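Local coordinates for D-methionine-binding lipoprotein MetQ (Escherichia coli, PDB 4YAH) that serves as the substrate-binding component of an ATP-driven D-methionine uptake system, delivering the amino acid to its membrane transporter, at residues A[51-56]-A[247-252]; A[132-137]-A[185-190]. All coordinates share one frame; numbering follows the deposited sequence.

Contact 1: A[51-56]-A[247-252]; sequences KVAKDK and VQAYQS
Ala-249 turns its methyl onto Ala-53 where helix 41-57 meets the end of helix 241-250, and two small side chains let the helices come very close. Their CA atoms are 5.1 Å apart, and the methyl CB of Ala-249 rests 3.7 Å from CB of Ala-53 and equally near its backbone N. Beside this pair Val-52 spreads both branches over the last helical turn. With CG1 anti to the backbone N (chi1 173°), that methyl lies 3.7 Å from CA of Ala-249, while CG2 reaches toward the hydroxyl of Ser-252, 3.8 Å from OG. The hydroxyl is already engaged: Ser-252 OG donates a 2.7 Å hydrogen bond to Ala-249 O, 22° out of the carbonyl plane, and weakly caps Val-255 N of the following helix 253-262. An alanine in place of Val-52 would probably open a gap over Ala-249 and leave the turn at Ser-252 less well covered.

The solvent side is looser. Lys-56 reaches toward Gln-248, its NZ ending 4.4 Å from CB of that residue, and a water bridges the two segments, accepting from Lys-56 NZ at 3.1 Å and donating to Gln-248 O. Direct contact is thus apolar and close-fitting, whereas the polar link is relayed through solvent, so the direct fit of these two segments rests mainly on shape.

Contact 2: A[132-137]-A[185-190]; sequences QVAVPN and PQLPRS
Strand 132-136 passes over a short, weakly bonded helical turn at 187-190, and the closest CA atoms across the contact, those of Ala-134 and Leu-187, are 7.0 Å apart. That spacing leaves room for side chains between them. Leu-187 fills it with one branch: CG stands anti to its own carbonyl carbon (chi1 -82°), and CD1 meets the methyl CB of Ala-134 at 3.6 Å. The same CD1 lies along the strand backbone, 3.8 Å from Val-135 N, and more distantly approaches Pro-136 N.

The strand is an inner one of the mixed sheet in one lobe of this periplasmic-binding-protein fold, flanked by parallel strands 178-182 and 196-201. Helix 139-151 packs against Val-135, whose CB points away from the turn, so the turn and this helix cover opposite faces of the sheet.

One turn after Leu-187, Ser-190 touches Ala-134 as well, its OG 3.7 Å from CB. This buried hydroxyl is satisfied locally, giving its proton to Leu-187 O in a 2.7 Å bond that lies in the carbonyl plane on a lone pair, at a C=O...donor angle of 129°. Leu-182 and strand 196-201 close in around both Leu-187 and Ser-190.

Contact 1 and contact 2 lie on opposite sides of the chain's centre, in the two lobes that face each other across the methionine site. Their centres are 34 Å apart and their nearest atoms about 17 Å, so they do not touch. In sequence, contact 2 is nested inside the long loop that contact 1 closes. Contact 2 is near the ligand: the side chain of Pro-136 is about 8 Å from the bound methionine and touches Asn-141 and Asn-202, both residues of the pocket. Contact 1 instead joins helices on the outer part of its lobe, where Tyr-250 packs against strands 103-111 and 229-234 of the central sheet.

Contact 1: A[51-56]-A[247-252]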
# COMPACT_ATOMS: atom_id res chain seq x y z
N LYS A 51 -4.56 -7.41 -19.47
CA LYS A 51 -5.53 -7.68 -20.52
C LYS A 51 -5.69 -6.48 -21.44
O LYS A 51 -5.68 -6.63 -22.67
CB LYS A 51 -6.87 -8.05 -19.90
CG LYS A 51 -7.98 -8.36 -20.88
CD LYS A 51 -9.32 -7.86 -20.35
CE LYS A 51 -10.43 -8.04 -21.37
NZ LYS A 51 -11.70 -7.42 -20.92
N VAL A 52 -5.87 -5.29 -20.86
CA VAL A 52 -5.97 -4.06 -21.64
C VAL A 52 -4.74 -3.90 -22.51
O VAL A 52 -4.85 -3.55 -23.69
CB VAL A 52 -6.14 -2.81 -20.74
CG1 VAL A 52 -6.07 -1.50 -21.55
CG2 VAL A 52 -7.46 -2.87 -20.00
N ALA A 53 -3.56 -4.17 -21.96
CA ALA A 53 -2.33 -3.99 -22.72
C ALA A 53 -2.30 -4.92 -23.93
O ALA A 53 -1.85 -4.52 -25.01
CB ALA A 53 -1.12 -4.23 -21.85
N LYS A 54 -2.79 -6.15 -23.75
CA LYS A 54 -2.85 -7.11 -24.84
C LYS A 54 -3.87 -6.66 -25.89
O LYS A 54 -3.57 -6.63 -27.08
CB LYS A 54 -3.21 -8.50 -24.31
CG LYS A 54 -3.31 -9.57 -25.41
CD LYS A 54 -3.40 -10.98 -24.81
CE LYS A 54 -4.57 -11.13 -23.84
NZ LYS A 54 -5.87 -10.72 -24.45
N ASP A 55 -5.06 -6.31 -25.44
CA ASP A 55 -6.13 -5.91 -26.35
C ASP A 55 -5.82 -4.63 -27.12
O ASP A 55 -6.10 -4.54 -28.31
CB ASP A 55 -7.44 -5.71 -25.58
CG ASP A 55 -7.99 -7.02 -25.01
OD1 ASP A 55 -7.47 -8.10 -25.36
OD2 ASP A 55 -8.95 -6.95 -24.22
N LYS A 56 -5.24 -3.64 -26.44
CA LYS A 56 -5.01 -2.32 -27.03
C LYS A 56 -3.73 -2.28 -27.85
O LYS A 56 -3.69 -1.62 -28.90
CB LYS A 56 -4.98 -1.26 -25.94
CG LYS A 56 -4.95 0.19 -26.43
CD LYS A 56 -5.95 1.03 -25.64
CE LYS A 56 -5.67 2.53 -25.74
NZ LYS A 56 -4.58 2.94 -24.80
N VAL A 247 1.66 1.70 -18.62
CA VAL A 247 1.07 2.77 -17.82
C VAL A 247 -0.29 3.14 -18.39
O VAL A 247 -1.26 3.29 -17.65
CB VAL A 247 1.99 4.00 -17.75
CG1 VAL A 247 1.27 5.22 -17.17
CG2 VAL A 247 3.24 3.67 -16.94
N GLN A 248 -0.37 3.27 -19.71
CA GLN A 248 -1.64 3.65 -20.33
C GLN A 248 -2.70 2.56 -20.14
O GLN A 248 -3.88 2.87 -19.97
CB GLN A 248 -1.43 3.96 -21.83
CG GLN A 248 -0.86 5.37 -22.04
CD GLN A 248 -0.36 5.64 -23.45
OE1 GLN A 248 -1.10 6.15 -24.30
NE2 GLN A 248 0.91 5.34 -23.70
N ALA A 249 -2.26 1.30 -20.13
CA ALA A 249 -3.17 0.18 -19.93
C ALA A 249 -3.72 0.17 -18.51
O ALA A 249 -4.90 -0.06 -18.27
CB ALA A 249 -2.47 -1.12 -20.25
N TYR A 250 -2.84 0.42 -17.55
CA TYR A 250 -3.24 0.41 -16.15
C TYR A 250 -4.18 1.59 -15.85
O TYR A 250 -5.18 1.46 -15.12
CB TYR A 250 -2.00 0.47 -15.27
CG TYR A 250 -2.18 -0.09 -13.87
CD1 TYR A 250 -1.53 -1.25 -13.48
CD2 TYR A 250 -2.99 0.53 -12.93
CE1 TYR A 250 -1.66 -1.77 -12.21
CE2 TYR A 250 -3.13 0.01 -11.65
CZ TYR A 250 -2.47 -1.15 -11.31
OH TYR A 250 -2.60 -1.70 -10.04
N GLN A 251 -3.85 2.75 -16.41
CA GLN A 251 -4.65 3.95 -16.21
C GLN A 251 -5.85 3.97 -17.17
O GLN A 251 -5.95 4.84 -18.05
CB GLN A 251 -3.78 5.19 -16.42
CG GLN A 251 -2.58 5.23 -15.49
CD GLN A 251 -1.76 6.50 -15.67
OE1 GLN A 251 -1.79 7.13 -16.73
NE2 GLN A 251 -1.01 6.87 -14.64
N SER A 252 -6.75 3.01 -16.98
CA SER A 252 -7.89 2.84 -17.87
C SER A 252 -9.16 2.65 -17.07
O SER A 252 -9.10 2.23 -15.92
CB SER A 252 -7.68 1.66 -18.81
OG SER A 252 -7.57 0.42 -18.10
O HOH W 1 -5.85 2.38 -22.02

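Contact 2: A[132-137]-A[185-190]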
# COMPACT_ATOMS: atom_id res chain seq x y z
N GLN A 132 -2.54 -4.08 22.85
CA GLN A 132 -1.57 -4.02 21.77
C GLN A 132 -2.25 -3.63 20.47
O GLN A 132 -3.32 -4.15 20.12
CB GLN A 132 -0.84 -5.35 21.62
CG GLN A 132 0.07 -5.67 22.80
CD GLN A 132 0.76 -7.00 22.63
OE1 GLN A 132 0.95 -7.47 21.51
NE2 GLN A 132 1.14 -7.61 23.75
N VAL A 133 -1.62 -2.70 19.75
CA VAL A 133 -2.12 -2.21 18.49
C VAL A 133 -1.03 -2.45 17.46
O VAL A 133 0.06 -1.93 17.61
CB VAL A 133 -2.48 -0.72 18.55
CG1 VAL A 133 -2.93 -0.22 17.18
CG2 VAL A 133 -3.57 -0.50 19.61
N ALA A 134 -1.33 -3.25 16.44
CA ALA A 134 -0.33 -3.61 15.44
C ALA A 134 -0.33 -2.61 14.30
O ALA A 134 -1.40 -2.18 13.84
CB ALA A 134 -0.57 -5.02 14.92
N VAL A 135 0.87 -2.25 13.84
CA VAL A 135 1.05 -1.36 12.72
C VAL A 135 2.22 -1.84 11.86
O VAL A 135 3.10 -2.56 12.33
CB VAL A 135 1.32 0.08 13.17
CG1 VAL A 135 0.16 0.62 14.00
CG2 VAL A 135 2.62 0.14 13.96
N PRO A 136 2.24 -1.43 10.58
CA PRO A 136 3.41 -1.74 9.75
C PRO A 136 4.71 -1.18 10.31
O PRO A 136 4.68 -0.11 10.92
CB PRO A 136 3.09 -1.08 8.41
CG PRO A 136 1.70 -0.59 8.47
CD PRO A 136 1.25 -0.59 9.89
N ASN A 137 5.84 -1.84 10.07
CA ASN A 137 7.10 -1.40 10.68
C ASN A 137 8.07 -0.65 9.76
O ASN A 137 9.15 -0.27 10.20
CB ASN A 137 7.82 -2.60 11.29
CG ASN A 137 8.35 -3.57 10.25
OD1 ASN A 137 8.14 -3.42 9.05
ND2 ASN A 137 9.04 -4.59 10.73
N PRO A 185 3.20 -7.60 5.63
CA PRO A 185 2.41 -8.79 5.25
C PRO A 185 1.93 -9.63 6.42
O PRO A 185 1.09 -10.49 6.22
CB PRO A 185 3.39 -9.62 4.40
CG PRO A 185 4.48 -8.67 4.02
CD PRO A 185 4.58 -7.69 5.14
N GLN A 186 2.48 -9.38 7.61
CA GLN A 186 2.11 -10.14 8.80
C GLN A 186 0.89 -9.55 9.47
O GLN A 186 0.35 -10.16 10.40
CB GLN A 186 3.26 -10.18 9.80
CG GLN A 186 4.51 -10.85 9.24
CD GLN A 186 4.30 -12.33 8.99
OE1 GLN A 186 4.00 -13.08 9.92
NE2 GLN A 186 4.44 -12.75 7.74
N LEU A 187 0.45 -8.38 9.03
CA LEU A 187 -0.61 -7.69 9.77
C LEU A 187 -1.96 -8.45 9.74
O LEU A 187 -2.63 -8.54 10.76
CB LEU A 187 -0.75 -6.26 9.27
CG LEU A 187 0.28 -5.29 9.88
CD1 LEU A 187 -0.12 -4.98 11.33
CD2 LEU A 187 1.67 -5.81 9.84
N PRO A 188 -2.34 -9.05 8.60
CA PRO A 188 -3.61 -9.82 8.66
C PRO A 188 -3.63 -10.94 9.71
O PRO A 188 -4.59 -11.06 10.48
CB PRO A 188 -3.73 -10.39 7.24
CG PRO A 188 -3.05 -9.33 6.40
CD PRO A 188 -1.86 -8.93 7.22
N ARG A 189 -2.58 -11.75 9.78
CA ARG A 189 -2.58 -12.85 10.74
C ARG A 189 -2.45 -12.32 12.18
O ARG A 189 -2.83 -13.00 13.13
CB ARG A 189 -1.46 -13.85 10.45
CG ARG A 189 -0.07 -13.35 10.71
CD ARG A 189 0.97 -14.40 10.33
NE ARG A 189 1.15 -14.49 8.89
CZ ARG A 189 1.97 -15.36 8.29
NH1 ARG A 189 2.68 -16.22 9.02
NH2 ARG A 189 2.06 -15.36 6.98
N SER A 190 -1.94 -11.10 12.33
CA SER A 190 -1.76 -10.51 13.67
C SER A 190 -3.10 -10.34 14.40
O SER A 190 -3.17 -10.33 15.64
CB SER A 190 -1.02 -9.16 13.60
OG SER A 190 -1.89 -8.09 13.28